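Local coordinates for uncharacterized protein (Bacteroides ovatus, PDB 4IRT) that is of unknown function but, as a putative neuraminidase with a BNR-repeat beta-propeller fold, may act on sialic acid-containing glycans, at residues 7-12 against 35-40; 26-31 against 368-373; 314-319 against 364-369; 339-344 against 355-360; 379-384 against 403-408. All coordinates share one frame; numbering follows the deposited sequence. Where two conformers were deposited one is given.

Contact 1 (7-12 against 35-40); sequences VEVGKG and QYISYY
At the seam between two neighbouring sheets of the propeller, Val-9 of the N-terminal strand packs against Ile-37 and Tyr-39, which point from strand 35-40 on the same face. Val-9 and Ile-37 reach toward each other tip to tip, with CG2 of Val-9 3.9 Å from CD1 of Ile-37. The other branch, Val-9 CG1, lies 4.0 Å from CE1 of Tyr-39, the two side chains sliding past each other in opposite directions. Tyr-39 holds CG between its backbone N and carbonyl carbon (chi1 58°), and its ring reaches the backbone of residues 10 to 12. Here CE2 of Tyr-39 comes 3.7 Å from the carbonyl O of Lys-11. One water joins the same two residues, donating to Lys-11 O at 2.7 Å and bonding Tyr-39 OH at 2.8 Å, so the phenol end is tied to the opposing strand through solvent. Val-9 and Gly-10 both face Ile-403 in a classic beta bulge, and Gly-10 passes the ring end with its CA 4.2 Å from Tyr-39 OH; a CB there would collide with that oxygen. Further along, Gly-12 CA approaches the carbonyl O of Tyr-40 to 3.6 Å. Ile-403 and Trp-58 pack round the seam on Tyr-39 and Ile-37. The strand segments run nearly parallel, 21° apart with axes 7.6 Å from each other at closest approach, a spacing that fits side-chain packing between the sheets of adjacent beta-propeller blades.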
# COMPACT_ATOMS: atom_id res chain seq x y z
N VAL A 7 7.80 18.21 7.59
CA VAL A 7 6.79 18.87 8.37
C VAL A 7 6.48 18.00 9.59
O VAL A 7 6.01 16.85 9.46
CB VAL A 7 5.52 19.07 7.55
CG1 VAL A 7 4.48 19.74 8.41
CG2 VAL A 7 5.83 19.88 6.29
N GLU A 8 6.78 18.50 10.77
CA GLU A 8 6.49 17.74 11.97
C GLU A 8 4.99 17.53 12.15
O GLU A 8 4.18 18.46 11.91
CB GLU A 8 7.05 18.42 13.20
CG GLU A 8 8.55 18.37 13.34
CD GLU A 8 9.03 18.91 14.68
OE1 GLU A 8 8.24 19.54 15.39
OE2 GLU A 8 10.21 18.71 15.01
N VAL A 9 4.62 16.31 12.55
CA VAL A 9 3.26 16.00 12.94
C VAL A 9 3.18 15.80 14.45
O VAL A 9 2.66 16.65 15.20
CB VAL A 9 2.74 14.75 12.21
CG1 VAL A 9 1.31 14.46 12.64
CG2 VAL A 9 2.84 14.90 10.71
N GLY A 10 3.75 14.69 14.91
CA GLY A 10 3.77 14.36 16.33
C GLY A 10 4.49 13.04 16.56
O GLY A 10 4.69 12.28 15.65
N LYS A 11 4.88 12.78 17.80
CA LYS A 11 5.58 11.55 18.11
C LYS A 11 4.60 10.38 18.08
O LYS A 11 3.44 10.52 18.49
CB LYS A 11 6.27 11.66 19.45
CG LYS A 11 7.42 12.65 19.40
CD LYS A 11 8.20 12.73 20.69
CE LYS A 11 9.45 13.58 20.49
NZ LYS A 11 10.33 13.69 21.71
N GLY A 12 5.09 9.24 17.62
CA GLY A 12 4.28 8.04 17.51
C GLY A 12 5.03 6.82 17.94
O GLY A 12 6.25 6.86 18.10
N GLN A 35 -5.16 17.87 4.39
CA GLN A 35 -4.51 16.57 4.41
C GLN A 35 -4.73 15.92 5.77
O GLN A 35 -4.64 16.59 6.81
CB GLN A 35 -3.02 16.77 4.17
CG GLN A 35 -2.20 15.52 4.11
CD GLN A 35 -0.76 15.85 3.83
OE1 GLN A 35 -0.08 16.47 4.64
NE2 GLN A 35 -0.29 15.46 2.67
N TYR A 36 -5.01 14.64 5.73
CA TYR A 36 -5.35 13.83 6.87
C TYR A 36 -4.29 12.78 7.07
O TYR A 36 -3.72 12.27 6.10
CB TYR A 36 -6.69 13.12 6.66
CG TYR A 36 -7.86 14.05 6.57
CD1 TYR A 36 -8.20 14.69 5.36
CD2 TYR A 36 -8.65 14.31 7.69
CE1 TYR A 36 -9.26 15.57 5.30
CE2 TYR A 36 -9.73 15.15 7.62
CZ TYR A 36 -10.04 15.78 6.43
OH TYR A 36 -11.11 16.64 6.40
N ILE A 37 -4.05 12.44 8.34
CA ILE A 37 -3.04 11.47 8.69
C ILE A 37 -3.57 10.61 9.82
O ILE A 37 -4.49 11.02 10.55
CB ILE A 37 -1.72 12.18 9.10
CG1 ILE A 37 -0.52 11.21 9.07
CG2 ILE A 37 -1.86 12.87 10.45
CD1 ILE A 37 0.80 11.94 9.25
N SER A 38 -3.01 9.42 9.99
CA SER A 38 -3.40 8.55 11.09
C SER A 38 -2.19 7.76 11.53
O SER A 38 -1.36 7.40 10.70
CB SER A 38 -4.55 7.58 10.67
OG SER A 38 -4.22 6.77 9.57
N TYR A 39 -2.13 7.49 12.82
CA TYR A 39 -1.06 6.70 13.41
C TYR A 39 -1.44 6.28 14.79
O TYR A 39 -2.45 6.77 15.35
CB TYR A 39 0.23 7.49 13.47
CG TYR A 39 0.16 8.78 14.23
CD1 TYR A 39 -0.19 9.96 13.58
CD2 TYR A 39 0.52 8.84 15.58
CE1 TYR A 39 -0.21 11.18 14.27
CE2 TYR A 39 0.51 10.05 16.26
CZ TYR A 39 0.11 11.20 15.59
OH TYR A 39 0.11 12.40 16.25
N TYR A 40 -0.66 5.34 15.35
CA TYR A 40 -0.77 5.01 16.75
C TYR A 40 0.24 5.81 17.57
O TYR A 40 1.43 5.87 17.22
CB TYR A 40 -0.49 3.54 16.97
CG TYR A 40 -1.46 2.55 16.37
CD1 TYR A 40 -2.73 2.40 16.89
CD2 TYR A 40 -1.07 1.70 15.33
CE1 TYR A 40 -3.62 1.50 16.35
CE2 TYR A 40 -1.94 0.78 14.78
CZ TYR A 40 -3.22 0.65 15.32
OH TYR A 40 -4.13 -0.27 14.82
O HOH W 1 1.57 12.52 18.68

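Contact 2 (26-31 against 368-373); sequences NSLVTH and SHDTEL
OD1 of Asp-370 is reached from opposite sides of the carboxylate plane by Thr-30 N and Leu-373 N. Thr-30 N comes on the syn side, 3.0 Å from Asp-370 OD1, whereas Leu-373 N, also 3.0 Å from that oxygen, stands well above the plane, 61° out of it. On the syn side of the second oxygen, Thr-30 OG1 donates to Asp-370 OD2 at 2.7 Å. OG1 of Thr-30 lies beside its own backbone N (chi1 -71°), which lets hydroxyl and amide serve one carboxylate. Gln-35 NE2 of the neighbouring strand also bonds OD2. The amide of Asn-26 is the other flat group: its ND2 meets Thr-371 OG1 in the amide plane at 2.9 Å, in a nearly straight bond (174°), and gives a second bond to Leu-28 O, somewhat out of that plane. Leu-28 O also receives a CA-H...O contact from Asp-370 CA at 3.4 Å. Ser-27 OG and Ser-368 OG are hydrogen-bonded at 2.6 Å, and a water accepts from Ser-27 N and donates to His-369 O. Val-29 CG2 lies alongside Glu-372, 3.8 Å from its CG, while the acid end of Glu-372 turns to Lys-375. An alanine at Asp-370 would probably leave Thr-30 N, Thr-30 OG1 and Leu-373 N without this acceptor and the first turn of the helix without its cap. Asp-370 is thus a helix N-cap that also binds helix 371-377 to strand 28-31 at the edge of its four-stranded sheet, consistent with a beta-propeller blade.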
# COMPACT_ATOMS: atom_id res chain seq x y z
N ASN A 26 -4.87 4.24 3.31
CA ASN A 26 -3.72 5.14 3.38
C ASN A 26 -3.35 5.52 4.81
O ASN A 26 -4.16 5.43 5.77
CB ASN A 26 -4.07 6.45 2.68
CG ASN A 26 -4.01 6.35 1.18
OD1 ASN A 26 -4.19 5.27 0.59
ND2 ASN A 26 -3.79 7.48 0.54
N SER A 27 -2.10 5.89 4.98
CA SER A 27 -1.67 6.55 6.21
C SER A 27 -1.90 8.05 6.12
O SER A 27 -2.06 8.72 7.14
CB SER A 27 -0.18 6.28 6.44
OG SER A 27 0.60 6.75 5.35
N LEU A 28 -1.91 8.57 4.90
CA LEU A 28 -1.91 10.01 4.61
C LEU A 28 -2.74 10.24 3.35
O LEU A 28 -2.59 9.52 2.35
CB LEU A 28 -0.46 10.44 4.37
CG LEU A 28 -0.04 11.89 4.17
CD1 LEU A 28 -0.24 12.67 5.46
CD2 LEU A 28 1.43 11.93 3.75
N VAL A 29 -3.65 11.21 3.40
CA VAL A 29 -4.56 11.41 2.31
C VAL A 29 -5.12 12.81 2.29
O VAL A 29 -5.56 13.32 3.32
CB VAL A 29 -5.68 10.36 2.31
CG1 VAL A 29 -6.54 10.44 3.56
CG2 VAL A 29 -6.57 10.55 1.09
N THR A 30 -5.08 13.41 1.12
CA THR A 30 -5.63 14.75 0.87
C THR A 30 -7.08 14.69 0.35
O THR A 30 -7.40 13.92 -0.53
CB THR A 30 -4.75 15.52 -0.15
OG1 THR A 30 -3.50 15.89 0.49
CG2 THR A 30 -5.44 16.81 -0.66
N HIS A 31 -7.92 15.58 0.87
CA HIS A 31 -9.25 15.81 0.30
C HIS A 31 -9.35 17.33 0.17
O HIS A 31 -9.24 18.05 1.16
CB HIS A 31 -10.32 15.23 1.21
CG HIS A 31 -11.70 15.33 0.66
ND1 HIS A 31 -12.18 14.50 -0.33
CD2 HIS A 31 -12.72 16.19 0.96
CE1 HIS A 31 -13.42 14.84 -0.62
NE2 HIS A 31 -13.77 15.85 0.15
N SER A 368 4.82 4.91 2.74
CA SER A 368 3.44 5.11 2.32
C SER A 368 3.32 6.60 1.96
O SER A 368 4.08 7.45 2.49
CB SER A 368 2.42 4.68 3.40
OG SER A 368 2.68 5.29 4.65
N HIS A 369 2.43 6.92 1.03
CA HIS A 369 2.34 8.29 0.49
C HIS A 369 0.91 8.72 0.24
O HIS A 369 -0.03 7.90 0.24
CB HIS A 369 3.16 8.38 -0.82
CG HIS A 369 2.46 7.84 -2.05
ND1 HIS A 369 2.41 6.50 -2.37
CD2 HIS A 369 1.86 8.49 -3.08
CE1 HIS A 369 1.78 6.34 -3.52
NE2 HIS A 369 1.42 7.53 -3.97
N ASP A 370 0.75 10.02 0.01
CA ASP A 370 -0.55 10.63 -0.16
C ASP A 370 -0.93 10.41 -1.62
O ASP A 370 -0.63 11.23 -2.51
CB ASP A 370 -0.50 12.09 0.24
CG ASP A 370 -1.85 12.75 0.24
OD1 ASP A 370 -2.77 12.29 -0.48
OD2 ASP A 370 -1.98 13.75 0.98
N THR A 371 -1.58 9.28 -1.86
CA THR A 371 -1.94 8.87 -3.21
C THR A 371 -2.78 9.94 -3.92
O THR A 371 -2.58 10.22 -5.09
CB THR A 371 -2.74 7.56 -3.21
OG1 THR A 371 -3.86 7.67 -2.33
CG2 THR A 371 -1.88 6.38 -2.78
N GLU A 372 -3.73 10.52 -3.20
CA GLU A 372 -4.65 11.49 -3.79
C GLU A 372 -3.99 12.83 -4.13
O GLU A 372 -4.29 13.44 -5.15
CB GLU A 372 -5.87 11.63 -2.88
CG GLU A 372 -6.58 10.29 -2.68
CD GLU A 372 -6.81 9.51 -3.99
OE1 GLU A 372 -7.60 9.98 -4.83
OE2 GLU A 372 -6.18 8.45 -4.19
N LEU A 373 -3.06 13.29 -3.31
CA LEU A 373 -2.33 14.50 -3.61
C LEU A 373 -1.48 14.35 -4.85
O LEU A 373 -1.37 15.28 -5.63
CB LEU A 373 -1.44 14.88 -2.43
CG LEU A 373 -0.75 16.24 -2.51
CD1 LEU A 373 -1.76 17.38 -2.56
CD2 LEU A 373 0.12 16.36 -1.28
O HOH W 2 -0.85 6.38 2.34

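Contact 3 (314-319 against 364-369); sequences IARPRI and AWEPSH
Beside the start of strand 318-322, an edge strand of its propeller sheet, Arg-316 makes a salt bridge with Glu-366 of the loop that leads into helix 371-377. Arg-316 grips the carboxylate side-on: NE lies 2.8 Å from Glu-366 OE2 and NH2 3.0 Å from Glu-366 OE1, both on syn lone pairs and near the guanidinium plane. A bend at chi3 (-68°) places NE of Arg-316 for this. The backbone N of Arg-316 adds a third bond, reaching OE2 of Glu-366 at 3.0 Å from above the carboxylate plane. Next to the pair, Ala-315 CB packs 3.8 Å from Glu-366 CG. Arg-318, bent at chi2, runs past Pro-367 in the opposite direction, its CG 3.7 Å from Pro-367 CB, and carries its guanidinium over Ser-368, whose CA sits 3.6 Å above the centre of that plane. The His-369 ring stands at the edge of this guanidinium, their planes 81° apart. Val-22 O and Arg-24 O accept from Arg-318 NH2. Arg-316 O stays buried, 3.2 Å from Pro-367 CD, without a hydrogen-bond partner. With Val-22 N bonded to OE1 as well, four N-H groups hold the Glu-366 carboxylate against turning, and its charge probably balances that of Arg-316.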
# COMPACT_ATOMS: atom_id res chain seq x y z
N ILE A 314 16.02 -4.14 3.31
CA ILE A 314 15.46 -3.14 2.41
C ILE A 314 13.93 -3.10 2.59
O ILE A 314 13.29 -4.08 3.00
CB ILE A 314 15.84 -3.39 0.94
CG1 ILE A 314 15.23 -4.67 0.41
CG2 ILE A 314 17.35 -3.45 0.75
CD1 ILE A 314 15.52 -4.93 -1.05
N ALA A 315 13.37 -1.93 2.29
CA ALA A 315 11.93 -1.73 2.37
C ALA A 315 11.24 -2.15 1.09
O ALA A 315 11.79 -1.98 0.01
CB ALA A 315 11.62 -0.28 2.64
N ARG A 316 10.01 -2.61 1.21
CA ARG A 316 9.17 -2.73 0.04
C ARG A 316 8.84 -1.29 -0.47
O ARG A 316 8.69 -0.36 0.31
CB ARG A 316 7.92 -3.50 0.38
CG ARG A 316 8.25 -4.95 0.65
CD ARG A 316 7.09 -5.72 1.19
NE ARG A 316 6.75 -5.26 2.52
CZ ARG A 316 5.92 -5.88 3.34
NH1 ARG A 316 5.29 -6.98 2.96
NH2 ARG A 316 5.67 -5.37 4.54
N PRO A 317 8.80 -1.12 -1.79
CA PRO A 317 8.79 0.22 -2.35
C PRO A 317 7.45 0.83 -2.69
O PRO A 317 6.43 0.13 -2.79
CB PRO A 317 9.61 0.03 -3.62
CG PRO A 317 9.23 -1.33 -4.08
CD PRO A 317 9.15 -2.13 -2.80
N ARG A 318 7.47 2.14 -2.91
CA ARG A 318 6.32 2.87 -3.50
C ARG A 318 6.82 3.63 -4.72
O ARG A 318 8.01 3.92 -4.82
CB ARG A 318 5.70 3.87 -2.52
CG ARG A 318 5.00 3.29 -1.28
CD ARG A 318 3.57 3.00 -1.55
NE ARG A 318 2.75 2.53 -0.42
CZ ARG A 318 1.61 3.09 -0.05
NH1 ARG A 318 1.16 4.21 -0.62
NH2 ARG A 318 0.93 2.55 0.93
N ILE A 319 5.89 3.95 -5.62
CA ILE A 319 6.20 4.70 -6.83
C ILE A 319 5.09 5.70 -7.15
O ILE A 319 3.90 5.47 -6.85
CB ILE A 319 6.36 3.79 -8.07
CG1 ILE A 319 5.19 2.78 -8.18
CG2 ILE A 319 7.69 3.07 -8.06
CD1 ILE A 319 5.18 2.03 -9.51
N ALA A 364 13.41 0.51 10.22
CA ALA A 364 12.44 -0.48 9.67
C ALA A 364 11.32 0.13 8.84
O ALA A 364 10.45 -0.60 8.32
CB ALA A 364 11.85 -1.29 10.81
N TRP A 365 11.31 1.44 8.73
CA TRP A 365 10.33 2.17 7.93
C TRP A 365 10.21 1.60 6.50
O TRP A 365 11.22 1.22 5.88
CB TRP A 365 10.75 3.64 7.84
CG TRP A 365 9.97 4.54 6.91
CD1 TRP A 365 8.91 5.30 7.25
CD2 TRP A 365 10.25 4.84 5.53
NE1 TRP A 365 8.47 6.01 6.19
CE2 TRP A 365 9.28 5.76 5.12
CE3 TRP A 365 11.20 4.40 4.60
CZ2 TRP A 365 9.24 6.28 3.83
CZ3 TRP A 365 11.15 4.90 3.31
CH2 TRP A 365 10.19 5.85 2.95
N GLU A 366 8.96 1.51 6.05
CA GLU A 366 8.64 1.40 4.65
C GLU A 366 7.79 2.58 4.23
O GLU A 366 7.04 3.15 5.03
CB GLU A 366 7.92 0.10 4.35
CG GLU A 366 8.61 -1.18 4.80
CD GLU A 366 7.83 -2.41 4.37
OE1 GLU A 366 6.66 -2.57 4.79
OE2 GLU A 366 8.41 -3.25 3.65
N PRO A 367 7.84 2.94 2.94
CA PRO A 367 7.05 4.08 2.48
C PRO A 367 5.56 3.86 2.35
O PRO A 367 5.10 2.77 1.98
CB PRO A 367 7.60 4.37 1.08
CG PRO A 367 8.23 3.06 0.65
CD PRO A 367 8.71 2.38 1.88
N SER A 368 4.82 4.91 2.74
CA SER A 368 3.44 5.11 2.32
C SER A 368 3.32 6.60 1.96
O SER A 368 4.08 7.45 2.49
CB SER A 368 2.42 4.68 3.40
OG SER A 368 2.68 5.29 4.65
N HIS A 369 2.43 6.92 1.03
CA HIS A 369 2.34 8.29 0.49
C HIS A 369 0.91 8.72 0.24
O HIS A 369 -0.03 7.90 0.24
CB HIS A 369 3.16 8.38 -0.82
CG HIS A 369 2.46 7.84 -2.05
ND1 HIS A 369 2.41 6.50 -2.37
CD2 HIS A 369 1.86 8.49 -3.08
CE1 HIS A 369 1.78 6.34 -3.52
NE2 HIS A 369 1.42 7.53 -3.97

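Contact 4 (339-344 against 355-360); sequences VSMAHA and TDLTDF
Val-339, selenomethionine Met-341 and Leu-357 form the apolar side of a beta hairpin, the outer pair of strands in a propeller blade. Val-339 CG1 lies 3.9 Å from Leu-357 CD1, the two side chains crossing at a slant, and the other Leu-357 methyl, CD2, rests 4.0 Å from Met-341 CB. Chi1 of -52° sets Leu-357 CG beside its backbone N, 4.1 Å from Met-341 CB. Met-341 lies side by side with Thr-355, pointing the same way. Their backbones form an antiparallel hydrogen-bonded pair, with Met-341 N 2.8 Å from Thr-355 O and an equally short return bond. A water links Met-341 O to Thr-355 OG1. Beyond it Leu-357 N donates to Val-339 O at 2.7 Å, and then a side chain takes over: Val-339 N donates to Thr-358 OG1 at 3.0 Å. That hydroxyl in turn donates to Phe-360 O, while Thr-358 CB sits over the centre of the Phe-360 ring and Thr-358 CG2 touches Val-339 CG2 at 3.8 Å. A valine in place of Thr-358 would probably leave Val-339 N without its acceptor and Phe-360 O without its donor, the segment after the strand being less firmly held. On the opposite face of the sheet, Asp-356 has a second partner in Arg-335, and Ser-340 OG meets Asp-356 OD1 at 2.7 Å, nearly in line with its C-O bond.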
# COMPACT_ATOMS: atom_id res chain seq x y z
N VAL A 339 15.51 7.48 4.03
CA VAL A 339 14.48 7.48 3.00
C VAL A 339 15.25 7.78 1.73
O VAL A 339 16.00 8.76 1.69
CB VAL A 339 13.41 8.56 3.22
CG1 VAL A 339 12.44 8.57 2.07
CG2 VAL A 339 12.70 8.29 4.53
N SER A 340 15.10 6.95 0.71
CA SER A 340 15.82 7.17 -0.54
C SER A 340 14.87 7.22 -1.71
O SER A 340 13.73 6.73 -1.61
CB SER A 340 16.88 6.09 -0.73
OG SER A 340 17.87 6.09 0.30
N MSE A 341 15.33 7.82 -2.81
CA MSE A 341 14.54 7.93 -4.03
C MSE A 341 15.39 7.62 -5.23
O MSE A 341 16.53 8.08 -5.34
CB MSE A 341 13.90 9.31 -4.21
CG MSE A 341 13.10 9.45 -5.51
SE MSE A 341 12.08 11.15 -5.36
CE MSE A 341 13.58 12.12 -6.06
N ALA A 342 14.82 6.86 -6.16
CA ALA A 342 15.41 6.67 -7.48
C ALA A 342 14.48 7.28 -8.53
O ALA A 342 13.26 7.16 -8.43
CB ALA A 342 15.66 5.19 -7.75
N HIS A 343 15.08 7.97 -9.50
CA HIS A 343 14.36 8.73 -10.48
C HIS A 343 14.79 8.33 -11.88
O HIS A 343 15.99 8.20 -12.15
CB HIS A 343 14.65 10.22 -10.31
CG HIS A 343 13.99 11.06 -11.35
ND1 HIS A 343 14.69 11.75 -12.30
CD2 HIS A 343 12.68 11.27 -11.62
CE1 HIS A 343 13.85 12.38 -13.11
NE2 HIS A 343 12.62 12.10 -12.71
N ALA A 344 13.82 8.11 -12.77
CA ALA A 344 14.08 7.88 -14.21
C ALA A 344 13.24 8.87 -14.99
O ALA A 344 12.03 8.93 -14.80
CB ALA A 344 13.68 6.46 -14.61
N THR A 355 18.98 9.42 -4.84
CA THR A 355 19.24 10.45 -3.85
C THR A 355 18.64 9.99 -2.51
O THR A 355 17.78 9.10 -2.47
CB THR A 355 18.63 11.79 -4.24
OG1 THR A 355 17.22 11.65 -4.49
CG2 THR A 355 19.31 12.40 -5.49
N ASP A 356 19.11 10.60 -1.43
CA ASP A 356 18.53 10.37 -0.12
C ASP A 356 17.66 11.55 0.23
O ASP A 356 18.08 12.69 0.07
CB ASP A 356 19.65 10.19 0.92
CG ASP A 356 20.48 8.94 0.68
OD1 ASP A 356 19.92 7.89 0.27
OD2 ASP A 356 21.73 9.00 0.86
N LEU A 357 16.46 11.27 0.71
CA LEU A 357 15.51 12.31 1.08
C LEU A 357 15.61 12.71 2.56
O LEU A 357 15.16 13.78 2.93
CB LEU A 357 14.08 11.89 0.75
CG LEU A 357 13.82 11.40 -0.67
CD1 LEU A 357 12.35 11.13 -0.89
CD2 LEU A 357 14.31 12.40 -1.69
N THR A 358 16.19 11.84 3.40
CA THR A 358 16.51 12.17 4.78
C THR A 358 18.00 11.99 5.02
O THR A 358 18.66 11.20 4.34
CB THR A 358 15.75 11.31 5.81
OG1 THR A 358 16.05 9.91 5.65
CG2 THR A 358 14.22 11.54 5.73
N ASP A 359 18.53 12.74 5.97
CA ASP A 359 19.93 12.58 6.33
C ASP A 359 20.09 11.61 7.50
O ASP A 359 21.20 11.31 7.90
CB ASP A 359 20.60 13.94 6.61
CG ASP A 359 20.03 14.66 7.83
OD1 ASP A 359 19.39 14.03 8.69
OD2 ASP A 359 20.26 15.89 7.93
N PHE A 360 18.96 11.15 8.03
CA PHE A 360 18.92 10.22 9.17
C PHE A 360 18.28 8.89 8.80
O PHE A 360 17.47 8.81 7.89
CB PHE A 360 18.16 10.84 10.39
CG PHE A 360 16.76 11.27 10.08
CD1 PHE A 360 15.70 10.39 10.19
CD2 PHE A 360 16.50 12.58 9.66
CE1 PHE A 360 14.39 10.80 9.90
CE2 PHE A 360 15.20 13.00 9.37
CZ PHE A 360 14.14 12.10 9.49
O HOH W 3 16.51 10.69 -7.01

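Contact 5 (379-384 against 403-408); sequences KLHLFV and IYVLET
Phe-383 offers the face of its ring to Ile-403, and the CG2 methyl of Ile-403 settles on it, 4.0 Å from the ring centroid but displaced toward the rim at CZ. This CH-pi contact is matched further along the same face of the sheet, where the CG methylene of Glu-407 covers the His-381 ring, 3.8 Å from its centroid and 18° off the normal. His-381 and Glu-407 run side by side, so the flat ring lies against the aliphatic part of the acid. Their polar ends have other partners: His-381 ND1 bonds Gln-35 NE2, and Glu-407 OE2 forms a salt bridge with Arg-51. Val-405 sits beside His-381: its CG1, anti to the backbone N (chi1 174°), lies 3.7 Å from His-381 CB. The opposite face interlocks differently, with Val-384 CG2 set 3.7 Å from Leu-406 CB and two cross-strand pairs, Leu-382 with Leu-406 and Val-384 with Tyr-404, opposed in register. Each pair is closed by two backbone bonds, among them Leu-406 N to Leu-382 O and Tyr-404 N to Val-384 O, both 2.8 Å. Strand 401-407 is the middle strand of its sheet, joined on its other edge to 5-12. The Phe-383 face meets strand 34-40 through Ile-37 and Tyr-39, Leu-373 of helix 371-377 packs on His-381, and Leu-382 and Leu-406 pack on Leu-357 of segment 355-360.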
# COMPACT_ATOMS: atom_id res chain seq x y z
N LYS A 379 2.00 16.42 -6.34
CA LYS A 379 2.94 16.58 -5.22
C LYS A 379 3.08 15.23 -4.54
O LYS A 379 2.09 14.48 -4.44
CB LYS A 379 2.41 17.59 -4.23
CG LYS A 379 2.45 19.01 -4.76
CD LYS A 379 1.74 19.95 -3.80
CE LYS A 379 2.00 21.40 -4.17
NZ LYS A 379 1.53 22.32 -3.09
N LEU A 380 4.31 14.92 -4.12
CA LEU A 380 4.62 13.66 -3.43
C LEU A 380 4.93 13.94 -1.98
O LEU A 380 5.99 14.52 -1.65
CB LEU A 380 5.82 12.94 -4.07
CG LEU A 380 6.26 11.60 -3.51
CD1 LEU A 380 5.10 10.61 -3.58
CD2 LEU A 380 7.47 11.07 -4.27
N HIS A 381 4.01 13.53 -1.13
CA HIS A 381 4.15 13.66 0.31
C HIS A 381 4.21 12.26 0.87
O HIS A 381 3.37 11.41 0.53
CB HIS A 381 2.97 14.42 0.91
CG HIS A 381 2.99 15.89 0.63
ND1 HIS A 381 2.18 16.78 1.31
CD2 HIS A 381 3.71 16.65 -0.25
CE1 HIS A 381 2.39 18.01 0.86
NE2 HIS A 381 3.30 17.96 -0.09
N LEU A 382 5.23 12.04 1.69
CA LEU A 382 5.48 10.76 2.33
C LEU A 382 5.27 10.83 3.83
O LEU A 382 5.67 11.80 4.51
CB LEU A 382 6.93 10.32 2.05
CG LEU A 382 7.37 10.14 0.60
CD1 LEU A 382 8.87 9.95 0.48
CD2 LEU A 382 6.65 8.93 0.03
N PHE A 383 4.70 9.75 4.37
CA PHE A 383 4.64 9.46 5.80
C PHE A 383 6.01 8.94 6.23
O PHE A 383 6.43 7.85 5.82
CB PHE A 383 3.55 8.41 6.09
CG PHE A 383 3.29 8.16 7.58
CD1 PHE A 383 4.22 7.50 8.38
CD2 PHE A 383 2.10 8.57 8.18
CE1 PHE A 383 3.99 7.27 9.76
CE2 PHE A 383 1.86 8.33 9.52
CZ PHE A 383 2.80 7.69 10.34
N VAL A 384 6.71 9.70 7.06
CA VAL A 384 8.09 9.37 7.44
C VAL A 384 8.20 9.33 8.97
O VAL A 384 7.87 10.28 9.64
CB VAL A 384 9.06 10.39 6.85
CG1 VAL A 384 10.48 10.17 7.36
CG2 VAL A 384 9.06 10.27 5.33
N ILE A 403 6.86 11.71 13.86
CA ILE A 403 6.26 11.46 12.53
C ILE A 403 6.31 12.78 11.76
O ILE A 403 6.02 13.87 12.31
CB ILE A 403 4.82 10.97 12.64
CG1 ILE A 403 4.80 9.57 13.28
CG2 ILE A 403 4.16 10.91 11.28
CD1 ILE A 403 3.44 9.22 13.86
N TYR A 404 6.74 12.68 10.52
CA TYR A 404 6.75 13.83 9.60
C TYR A 404 5.95 13.56 8.36
O TYR A 404 5.80 12.39 7.93
CB TYR A 404 8.16 14.09 9.10
CG TYR A 404 9.21 14.26 10.17
CD1 TYR A 404 9.90 13.17 10.67
CD2 TYR A 404 9.55 15.52 10.64
CE1 TYR A 404 10.88 13.33 11.65
CE2 TYR A 404 10.53 15.71 11.60
CZ TYR A 404 11.20 14.60 12.09
OH TYR A 404 12.15 14.78 13.05
N VAL A 405 5.48 14.63 7.72
CA VAL A 405 5.17 14.52 6.31
C VAL A 405 6.37 15.09 5.55
O VAL A 405 6.76 16.27 5.75
CB VAL A 405 3.86 15.24 5.94
CG1 VAL A 405 3.67 15.24 4.43
CG2 VAL A 405 2.70 14.59 6.65
N LEU A 406 6.98 14.27 4.72
CA LEU A 406 8.07 14.70 3.90
C LEU A 406 7.50 15.18 2.57
O LEU A 406 6.92 14.39 1.77
CB LEU A 406 9.08 13.57 3.73
CG LEU A 406 10.47 13.95 3.19
CD1 LEU A 406 11.43 12.78 3.34
CD2 LEU A 406 10.40 14.35 1.73
N GLU A 407 7.65 16.48 2.34
CA GLU A 407 7.16 17.13 1.13
C GLU A 407 8.32 17.12 0.14
O GLU A 407 9.30 17.85 0.29
CB GLU A 407 6.71 18.55 1.46
CG GLU A 407 5.65 18.63 2.55
CD GLU A 407 5.12 20.04 2.81
OE1 GLU A 407 5.89 21.02 2.68
OE2 GLU A 407 3.92 20.15 3.14
N THR A 408 8.22 16.28 -0.86
CA THR A 408 9.38 15.99 -1.70
C THR A 408 9.54 17.06 -2.76
O THR A 408 8.57 17.45 -3.42
CB THR A 408 9.24 14.65 -2.43
OG1 THR A 408 8.19 14.76 -3.38
CG2 THR A 408 8.97 13.51 -1.46
O HOH W 4 5.95 17.23 -4.02

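Contacts 1, 2 and 5 cluster on one side of the chain, with centres 9 to 12 Å apart, round the sheet that joins N-terminal strand 5-12 to C-terminal strands 401-407 and 381-385. This mixing of the two chain ends resembles the closure of a beta-propeller ring. Contacts 1 and 2 link that region to the sheet of strands 28-31 and 34-40, whereas contacts 3 and 4, with centres about 12 Å apart, both reach the sheet of strands 318-322 to 353-356. In sequence, contact 4 is nested inside the loop of contact 3, and contacts 2 and 3 share Ser-368 and His-369. The 364-373 segment thus passes between three sheets, consistent with tying the last blades to the first.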